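Cysteine desulfurase (Elizabethkingia anophelis NUHP1, PDB 5VPR) probably removes sulfur from L-cysteine and passes it to a carrier, leaving L-alanine, with the help of covalently bound pyridoxal 5'-phosphate. Local coordinates at residues D161-W166 against R194-K199; Y110-L115 against T171-V176; E317-K322 against G340-N345. All coordinates share one frame; numbering follows the deposited sequence.

Interaction 1: residues D161-W166 against R194-K199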
loop_
_atom_site.group_PDB
_atom_site.type_symbol
_atom_site.label_atom_id
_atom_site.label_comp_id
_atom_site.label_asym_id
_atom_site.label_seq_id
_atom_site.Cartn_x
_atom_site.Cartn_y
_atom_site.Cartn_z
ATOM N N ASP A 161 -9.948 -2.530 21.209
ATOM C CA ASP A 161 -9.965 -2.655 22.660
ATOM C C ASP A 161 -9.817 -4.102 23.122
ATOM O O ASP A 161 -9.581 -4.338 24.312
ATOM C CB ASP A 161 -11.245 -2.026 23.223
ATOM C CG ASP A 161 -11.200 -0.496 23.214
ATOM O OD1 ASP A 161 -10.082 0.069 23.260
ATOM O OD2 ASP A 161 -12.282 0.138 23.166
ATOM N N VAL A 162 -9.900 -5.070 22.208
ATOM C CA VAL A 162 -9.590 -6.444 22.578
ATOM C C VAL A 162 -8.130 -6.583 23.012
ATOM O O VAL A 162 -7.793 -7.467 23.812
ATOM C CB VAL A 162 -9.946 -7.390 21.415
ATOM C CG1 VAL A 162 -8.808 -7.496 20.404
ATOM C CG2 VAL A 162 -10.333 -8.743 21.948
ATOM N N LEU A 163 -7.245 -5.707 22.518
ATOM C CA LEU A 163 -5.839 -5.760 22.920
ATOM C C LEU A 163 -5.679 -5.572 24.422
ATOM O O LEU A 163 -4.741 -6.112 25.013
ATOM C CB LEU A 163 -5.034 -4.700 22.166
ATOM C CG LEU A 163 -5.042 -4.818 20.635
ATOM C CD1 LEU A 163 -4.237 -3.704 19.977
ATOM C CD2 LEU A 163 -4.510 -6.168 20.230
ATOM N N ASP A 164 -6.593 -4.829 25.050
ATOM C CA ASP A 164 -6.523 -4.602 26.491
ATOM C C ASP A 164 -6.559 -5.907 27.276
ATOM O O ASP A 164 -5.975 -5.989 28.364
ATOM C CB ASP A 164 -7.665 -3.685 26.932
ATOM C CG ASP A 164 -7.462 -2.241 26.497
ATOM O OD1 ASP A 164 -6.380 -1.924 25.950
ATOM O OD2 ASP A 164 -8.384 -1.422 26.705
ATOM N N GLU A 165 -7.215 -6.939 26.742
ATOM C CA GLU A 165 -7.251 -8.251 27.382
ATOM C C GLU A 165 -6.232 -9.237 26.816
ATOM O O GLU A 165 -5.744 -10.095 27.562
ATOM C CB GLU A 165 -8.659 -8.852 27.269
ATOM N N TRP A 166 -5.882 -9.129 25.526
ATOM C CA TRP A 166 -5.002 -10.108 24.889
ATOM C C TRP A 166 -3.517 -9.862 25.155
ATOM O O TRP A 166 -2.741 -10.822 25.220
ATOM C CB TRP A 166 -5.214 -10.117 23.377
ATOM C CG TRP A 166 -6.525 -10.653 22.929
ATOM C CD1 TRP A 166 -7.526 -11.146 23.713
ATOM C CD2 TRP A 166 -6.983 -10.752 21.577
ATOM N NE1 TRP A 166 -8.586 -11.542 22.928
ATOM C CE2 TRP A 166 -8.272 -11.317 21.613
ATOM C CE3 TRP A 166 -6.426 -10.420 20.338
ATOM C CZ2 TRP A 166 -9.015 -11.552 20.458
ATOM C CZ3 TRP A 166 -7.168 -10.654 19.191
ATOM C CH2 TRP A 166 -8.445 -11.217 19.262
ATOM N N ARG A 194 0.692 2.470 20.875
ATOM C CA ARG A 194 0.744 2.879 22.274
ATOM C C ARG A 194 0.264 1.756 23.189
ATOM O O ARG A 194 0.906 1.454 24.201
ATOM C CB ARG A 194 -0.094 4.147 22.481
ATOM C CG ARG A 194 0.573 5.178 23.356
ATOM C CD ARG A 194 -0.320 6.403 23.591
ATOM N NE ARG A 194 -0.917 6.878 22.346
ATOM C CZ ARG A 194 -2.218 6.839 22.087
ATOM N NH1 ARG A 194 -3.055 6.366 23.003
ATOM N NH2 ARG A 194 -2.682 7.284 20.922
ATOM N N LYS A 195 -0.867 1.123 22.849
ATOM C CA LYS A 195 -1.344 -0.002 23.652
ATOM C C LYS A 195 -0.349 -1.154 23.653
ATOM O O LYS A 195 -0.085 -1.749 24.707
ATOM C CB LYS A 195 -2.696 -0.504 23.153
ATOM C CG LYS A 195 -3.888 0.405 23.393
ATOM C CD LYS A 195 -5.089 -0.113 22.579
ATOM C CE LYS A 195 -6.372 0.681 22.848
ATOM N NZ LYS A 195 -6.646 0.795 24.308
ATOM N N VAL A 196 0.211 -1.490 22.485
ATOM C CA VAL A 196 1.121 -2.630 22.406
ATOM C C VAL A 196 2.409 -2.367 23.197
ATOM O O VAL A 196 2.932 -3.266 23.857
ATOM C CB VAL A 196 1.418 -2.979 20.931
ATOM C CG1 VAL A 196 2.458 -4.101 20.854
ATOM C CG2 VAL A 196 0.146 -3.383 20.194
ATOM N N ARG A 197 2.944 -1.136 23.136
ATOM C CA ARG A 197 4.144 -0.807 23.899
ATOM C C ARG A 197 3.878 -0.834 25.398
ATOM O O ARG A 197 4.746 -1.241 26.176
ATOM C CB ARG A 197 4.679 0.569 23.512
ATOM C CG ARG A 197 5.133 0.704 22.087
ATOM C CD ARG A 197 6.198 -0.295 21.739
ATOM N NE ARG A 197 6.852 0.077 20.491
ATOM C CZ ARG A 197 7.539 -0.769 19.731
ATOM N NH1 ARG A 197 7.649 -2.042 20.083
ATOM N NH2 ARG A 197 8.103 -0.343 18.609
ATOM N N ALA A 198 2.686 -0.394 25.823
ATOM C CA ALA A 198 2.412 -0.263 27.249
ATOM C C ALA A 198 2.178 -1.614 27.913
ATOM O O ALA A 198 2.477 -1.775 29.094
ATOM C CB ALA A 198 1.199 0.647 27.465
ATOM N N LYS A 199 1.669 -2.599 27.179
ATOM C CA LYS A 199 1.190 -3.829 27.800
ATOM C C LYS A 199 1.884 -5.078 27.268
ATOM O O LYS A 199 1.427 -6.192 27.545
ATOM C CB LYS A 199 -0.331 -3.953 27.612
#

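Interaction 2: residues Y110-L115 against T171-V176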
loop_
_atom_site.group_PDB
_atom_site.type_symbol
_atom_site.label_atom_id
_atom_site.label_comp_id
_atom_site.label_asym_id
_atom_site.label_seq_id
_atom_site.Cartn_x
_atom_site.Cartn_y
_atom_site.Cartn_z
ATOM N N TYR A 110 9.332 -15.625 8.661
ATOM C CA TYR A 110 10.304 -16.711 8.719
ATOM C C TYR A 110 11.419 -16.401 9.709
ATOM O O TYR A 110 11.848 -17.285 10.458
ATOM C CB TYR A 110 10.886 -16.987 7.329
ATOM C CG TYR A 110 10.035 -17.876 6.446
ATOM C CD1 TYR A 110 9.564 -17.425 5.214
ATOM C CD2 TYR A 110 9.711 -19.170 6.836
ATOM C CE1 TYR A 110 8.790 -18.242 4.397
ATOM C CE2 TYR A 110 8.937 -19.992 6.027
ATOM C CZ TYR A 110 8.479 -19.523 4.810
ATOM O OH TYR A 110 7.710 -20.338 4.008
ATOM N N ALA A 111 11.900 -15.154 9.738
ATOM C CA ALA A 111 12.988 -14.817 10.648
ATOM C C ALA A 111 12.546 -14.813 12.115
ATOM O O ALA A 111 13.390 -14.984 12.999
ATOM C CB ALA A 111 13.595 -13.466 10.258
ATOM N N MET A 112 11.249 -14.639 12.402
ATOM C CA MET A 112 10.786 -14.692 13.789
ATOM C C MET A 112 10.789 -16.106 14.354
ATOM O O MET A 112 10.707 -16.259 15.579
ATOM C CB MET A 112 9.366 -14.128 13.933
ATOM C CG MET A 112 9.235 -12.625 13.750
ATOM S SD MET A 112 9.990 -11.657 15.064
ATOM C CE MET A 112 9.109 -12.281 16.495
ATOM N N THR A 113 10.863 -17.128 13.490
ATOM C CA THR A 113 10.663 -18.511 13.922
ATOM C C THR A 113 11.481 -18.842 15.165
ATOM O O THR A 113 10.980 -19.492 16.092
ATOM C CB THR A 113 11.014 -19.481 12.784
ATOM O OG1 THR A 113 10.116 -19.284 11.682
ATOM C CG2 THR A 113 10.913 -20.938 13.261
ATOM N N ASP A 114 12.729 -18.369 15.218
ATOM C CA ASP A 114 13.614 -18.686 16.332
ATOM C C ASP A 114 13.275 -17.922 17.607
ATOM O O ASP A 114 13.651 -18.370 18.693
ATOM C CB ASP A 114 15.071 -18.414 15.942
ATOM C CG ASP A 114 15.711 -19.580 15.196
ATOM O OD1 ASP A 114 15.078 -20.657 15.101
ATOM O OD2 ASP A 114 16.851 -19.420 14.707
ATOM N N LEU A 115 12.574 -16.795 17.511
ATOM C CA LEU A 115 12.238 -16.012 18.694
ATOM C C LEU A 115 10.874 -16.360 19.282
ATOM O O LEU A 115 10.446 -15.707 20.238
ATOM C CB LEU A 115 12.289 -14.515 18.365
ATOM C CG LEU A 115 13.598 -13.973 17.781
ATOM C CD1 LEU A 115 13.390 -12.558 17.243
ATOM C CD2 LEU A 115 14.704 -13.990 18.808
ATOM N N THR A 171 2.761 -12.128 24.238
ATOM C CA THR A 171 2.629 -11.490 22.927
ATOM C C THR A 171 4.001 -11.159 22.359
ATOM O O THR A 171 4.713 -10.308 22.901
ATOM C CB THR A 171 1.807 -10.208 23.016
ATOM O OG1 THR A 171 0.662 -10.396 23.864
ATOM C CG2 THR A 171 1.373 -9.797 21.611
ATOM N N LYS A 172 4.361 -11.788 21.241
ATOM C CA LYS A 172 5.669 -11.558 20.653
ATOM C C LYS A 172 5.636 -10.737 19.377
ATOM O O LYS A 172 6.656 -10.131 19.026
ATOM C CB LYS A 172 6.363 -12.895 20.372
ATOM C CG LYS A 172 6.620 -13.715 21.627
ATOM C CD LYS A 172 7.305 -12.863 22.698
ATOM C CE LYS A 172 7.421 -13.587 24.032
ATOM N NZ LYS A 172 8.361 -14.732 23.959
ATOM N N LEU A 173 4.505 -10.698 18.676
ATOM C CA LEU A 173 4.416 -9.937 17.446
ATOM C C LEU A 173 2.973 -9.526 17.214
ATOM O O LEU A 173 2.049 -10.325 17.393
ATOM C CB LEU A 173 4.944 -10.727 16.243
ATOM C CG LEU A 173 5.038 -9.833 15.001
ATOM C CD1 LEU A 173 6.407 -9.852 14.381
ATOM C CD2 LEU A 173 3.987 -10.221 13.982
ATOM N N VAL A 174 2.796 -8.268 16.840
ATOM C CA VAL A 174 1.504 -7.710 16.478
ATOM C C VAL A 174 1.656 -7.145 15.080
ATOM O O VAL A 174 2.579 -6.366 14.820
ATOM C CB VAL A 174 1.042 -6.615 17.460
ATOM C CG1 VAL A 174 -0.298 -6.010 16.998
ATOM C CG2 VAL A 174 0.946 -7.171 18.882
ATOM N N SER A 175 0.772 -7.548 14.181
ATOM C CA SER A 175 0.834 -7.104 12.794
ATOM C C SER A 175 -0.499 -6.486 12.405
ATOM O O SER A 175 -1.542 -7.141 12.502
ATOM C CB SER A 175 1.174 -8.258 11.857
ATOM O OG SER A 175 1.126 -7.791 10.520
ATOM N N VAL A 176 -0.466 -5.239 11.953
ATOM C CA VAL A 176 -1.674 -4.500 11.606
ATOM C C VAL A 176 -1.450 -3.812 10.265
ATOM O O VAL A 176 -0.375 -3.257 10.020
ATOM C CB VAL A 176 -2.039 -3.456 12.702
ATOM C CG1 VAL A 176 -3.348 -2.761 12.376
ATOM C CG2 VAL A 176 -2.116 -4.097 14.076
#

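Interaction 3: residues E317-K322 against G340-N345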
loop_
_atom_site.group_PDB
_atom_site.type_symbol
_atom_site.label_atom_id
_atom_site.label_comp_id
_atom_site.label_asym_id
_atom_site.label_seq_id
_atom_site.Cartn_x
_atom_site.Cartn_y
_atom_site.Cartn_z
ATOM N N GLU A 317 -14.453 12.769 -0.890
ATOM C CA GLU A 317 -15.662 13.419 -0.392
ATOM C C GLU A 317 -16.656 13.675 -1.521
ATOM O O GLU A 317 -17.863 13.446 -1.364
ATOM C CB GLU A 317 -15.300 14.725 0.316
ATOM N N TYR A 318 -16.166 14.152 -2.665
ATOM C CA TYR A 318 -17.046 14.444 -3.793
ATOM C C TYR A 318 -17.708 13.172 -4.311
ATOM O O TYR A 318 -18.924 13.135 -4.528
ATOM C CB TYR A 318 -16.251 15.134 -4.903
ATOM C CG TYR A 318 -17.069 15.521 -6.113
ATOM C CD1 TYR A 318 -16.900 14.874 -7.339
ATOM C CD2 TYR A 318 -18.009 16.538 -6.033
ATOM C CE1 TYR A 318 -17.658 15.247 -8.452
ATOM C CE2 TYR A 318 -18.755 16.905 -7.120
ATOM C CZ TYR A 318 -18.583 16.264 -8.323
ATOM O OH TYR A 318 -19.353 16.659 -9.392
ATOM N N ALA A 319 -16.922 12.109 -4.499
ATOM C CA ALA A 319 -17.475 10.863 -5.021
ATOM C C ALA A 319 -18.514 10.281 -4.069
ATOM O O ALA A 319 -19.607 9.886 -4.490
ATOM C CB ALA A 319 -16.351 9.858 -5.286
ATOM N N GLN A 320 -18.192 10.218 -2.776
ATOM C CA GLN A 320 -19.151 9.675 -1.817
ATOM C C GLN A 320 -20.422 10.512 -1.784
ATOM O O GLN A 320 -21.531 9.973 -1.689
ATOM C CB GLN A 320 -18.524 9.577 -0.423
ATOM C CG GLN A 320 -19.487 9.014 0.621
ATOM C CD GLN A 320 -18.837 8.728 1.968
ATOM O OE1 GLN A 320 -17.852 7.993 2.056
ATOM N NE2 GLN A 320 -19.398 9.300 3.025
ATOM N N ARG A 321 -20.286 11.831 -1.908
ATOM C CA ARG A 321 -21.465 12.691 -1.950
ATOM C C ARG A 321 -22.309 12.403 -3.186
ATOM O O ARG A 321 -23.529 12.208 -3.098
ATOM C CB ARG A 321 -21.037 14.159 -1.919
ATOM C CG ARG A 321 -21.896 15.040 -1.060
ATOM C CD ARG A 321 -21.320 16.442 -0.955
ATOM N NE ARG A 321 -21.490 17.204 -2.188
ATOM C CZ ARG A 321 -20.492 17.728 -2.891
ATOM N NH1 ARG A 321 -19.239 17.581 -2.480
ATOM N NH2 ARG A 321 -20.754 18.408 -4.005
ATOM N N LYS A 322 -21.676 12.370 -4.359
ATOM C CA LYS A 322 -22.454 12.177 -5.576
ATOM C C LYS A 322 -23.045 10.772 -5.637
ATOM O O LYS A 322 -24.162 10.588 -6.128
ATOM C CB LYS A 322 -21.587 12.467 -6.800
ATOM C CG LYS A 322 -21.266 13.941 -6.978
ATOM C CD LYS A 322 -22.549 14.767 -7.035
ATOM C CE LYS A 322 -22.337 16.100 -7.745
ATOM N NZ LYS A 322 -23.595 16.912 -7.856
ATOM N N GLY A 340 -8.698 7.162 0.059
ATOM C CA GLY A 340 -8.739 6.937 -1.374
ATOM C C GLY A 340 -9.662 5.855 -1.892
ATOM O O GLY A 340 -9.507 5.447 -3.041
ATOM N N VAL A 341 -10.625 5.383 -1.102
ATOM C CA VAL A 341 -11.458 4.248 -1.502
ATOM C C VAL A 341 -12.916 4.549 -1.160
ATOM O O VAL A 341 -13.232 4.813 0.005
ATOM C CB VAL A 341 -11.023 2.941 -0.811
ATOM C CG1 VAL A 341 -11.962 1.813 -1.195
ATOM C CG2 VAL A 341 -9.565 2.571 -1.148
ATOM N N VAL A 342 -13.805 4.482 -2.160
ATOM C CA VAL A 342 -15.255 4.425 -1.952
ATOM C C VAL A 342 -15.737 3.039 -2.357
ATOM O O VAL A 342 -15.673 2.674 -3.544
ATOM C CB VAL A 342 -16.028 5.475 -2.770
ATOM C CG1 VAL A 342 -17.426 5.675 -2.181
ATOM C CG2 VAL A 342 -15.285 6.769 -2.888
ATOM N N SER A 343 -16.261 2.289 -1.396
ATOM C CA SER A 343 -16.887 1.003 -1.658
ATOM C C SER A 343 -18.392 1.146 -1.518
ATOM O O SER A 343 -18.874 1.828 -0.612
ATOM C CB SER A 343 -16.370 -0.077 -0.708
ATOM O OG SER A 343 -15.068 -0.462 -1.082
ATOM N N PHE A 344 -19.131 0.521 -2.432
ATOM C CA PHE A 344 -20.577 0.679 -2.449
ATOM C C PHE A 344 -21.233 -0.534 -3.093
ATOM O O PHE A 344 -20.582 -1.353 -3.754
ATOM C CB PHE A 344 -21.002 1.970 -3.167
ATOM C CG PHE A 344 -20.573 2.053 -4.615
ATOM C CD1 PHE A 344 -21.434 1.672 -5.634
ATOM C CD2 PHE A 344 -19.310 2.533 -4.955
ATOM C CE1 PHE A 344 -21.043 1.752 -6.973
ATOM C CE2 PHE A 344 -18.914 2.615 -6.280
ATOM C CZ PHE A 344 -19.789 2.226 -7.293
ATOM N N ASN A 345 -22.538 -0.642 -2.866
ATOM C CA ASN A 345 -23.376 -1.650 -3.493
ATOM C C ASN A 345 -24.692 -0.991 -3.864
ATOM O O ASN A 345 -25.142 -0.068 -3.183
ATOM C CB ASN A 345 -23.624 -2.845 -2.561
#

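Interaction 1: residues D161-W166 against R194-K199
Two neighbouring helices on one side of the seven-stranded mixed sheet meet here through Lys195, which reaches from helix 189-199 to the turn that leads into helix 163-166. Its ammonium group lies between the carboxylates of Asp161 and Asp164. The firmer salt bridge is to Asp164: Lys195 NZ gives a hydrogen bond of 3.2 Å to Asp164 OD1, arriving on the syn side of that oxygen and 18° out of the carboxylate plane. Asp164 OD2 is 3.7 Å from Lys195 NZ, so the grip is lopsided. A second, long bridge joins Lys195 NZ to Asp161 OD1 at 3.7 Å, with Lys195 CE almost equally near that oxygen. The two acids can share one lysine because the turn, closed by a bond of 3.1 Å from Asp164 N to Asp161 O, puts the two residues near enough for both carboxylates to reach it. The lysine chain runs extended from CA to CE and then bends at its last torsion (chi4 -51°), swinging NZ in between both acids. Long, flexible and charged, it suits a partly exposed seam where the acids face solvent, and its charge would tend to keep both of them ionised.

Beneath the ion network the contact turns apolar. Leu163 CD1 approaches Val196 CG2 to 4.4 Å, a light touch between two buried branched residues; Leu163 also rests on Ile123 of strand 121-125 and Val196 on Ile204 of strand 203-207. Branched aliphatic groups suit this sheet-facing side of the helices, as charged ones suit the solvent side. Helix 189-199 belongs to the crossover from strand 171-177 to strand 203-207, and such a helical layer over a largely parallel sheet is typical of the large domain of fold-type I pyridoxal-phosphate enzymes.

Interaction 2: residues Y110-L115 against T171-V176
Tyr110 O is gripped twice by Thr113, through OG1 at 2.9 Å and through the backbone N, both from the same face of the carbonyl plane, and this closes the turn that carries Met112 toward Leu173. The hydroxyl donor stands 31° out of that plane. Thr113 OG1 is also bonded to Arg142 of helix 134-142. Two residues on, Leu115 N bonds to Met112 O at 2.7 Å as the chain tightens into a 3-10 segment.

Across the contact the meeting is apolar. Met112 CG sits 4.0 Å from Leu173 CD1, and Met112 SD lies nearly as close to the same methyl, while Met112 CE comes to 4.1 Å from Lys172 O. The methionine folds at both chi2 (-69°) and chi3 (-58°), which lays its thioether across the leucine; an unbranched, pliant chain suits this buried position. Leu173 also packs on Trp136, and both it and Met112 on Phe203. Lys172, partly exposed, turns its charge to Asp120 in a salt bridge. Here the turn that follows helix 101-111 closes over an inner parallel strand, as in an alpha/beta/alpha sandwich with helices on both faces of its sheet.

Interaction 3: residues E317-K322 against G340-N345
Helix 305-324 lies against the three-stranded antiparallel sheet of the small C-terminal domain, and at this point Val342 of the central strand 341-345 pushes its two methyls into the helix surface around Ala319 and Gln320. Apolar contacts carry the join. Val342 CG2 meets Ala319 CB at 4.1 Å, and the other branch, Val342 CG1, stands 4.4 Å from both CA and CB of Gln320. With CG1 anti to the backbone N (chi1 -161°), the two methyls spread over successive helix residues. Alanine suits the spot because its small methyl leaves room for Val342. The closest CA atoms of the two segments, those of Gln320 and Val342, are 6.5 Å apart. A beta-branched valine in turn fits an extended strand and fills the groove beside the helix, where Leu316 and Leu323 also touch it. Phe390 and Ile399 join Ala319 in the same core, and Phe344, two residues along the strand from Val342, packs on Leu323 as well.

Polar interactions flank the apolar join. Gln320 contributes only its aliphatic part to the valine; its extended chain (chi2 172°) carries the amide past the apolar patch, where OE1 accepts from Arg338 NH2 in the loop before the strand. Glutamine thus serves two purposes, apolar near the backbone and hydrogen-bonding at its end. On strand 341-345, Ser343 OG bonds to Ala182 O, tying the strand to a loop that follows strand 171-177.

Within the helix, Tyr318 turns to helix 396-413, bonding through OH to Asp400 and meeting Phe396 edge-to-face. The helical bond from Lys322 N to Tyr318 O (2.9 Å) spans Ala319, and Lys322 CG rests 3.8 Å above one face of the Tyr318 ring, offset toward its rim.

Overall arrangement
From the N terminus, the end of helix 101-111 (110-115) comes first, and interaction 2 closes when the chain returns as strand 171-177. Before that, residues 161-166 have opened interaction 1, which closes only at 194-199, so the two loops cross rather than nest. They lie on opposite faces of the seven-stranded sheet yet meet through strand 171-177, where Val174 CG2 is 3.9 Å from Val196 CG1; together they fasten the helical layers to the sheet of the large domain. Interaction 3 follows in series, a short loop from helix 305-324 to strand 341-345 in the small domain, its centre about 33 Å from that of interaction 1 and 36 Å from that of interaction 2.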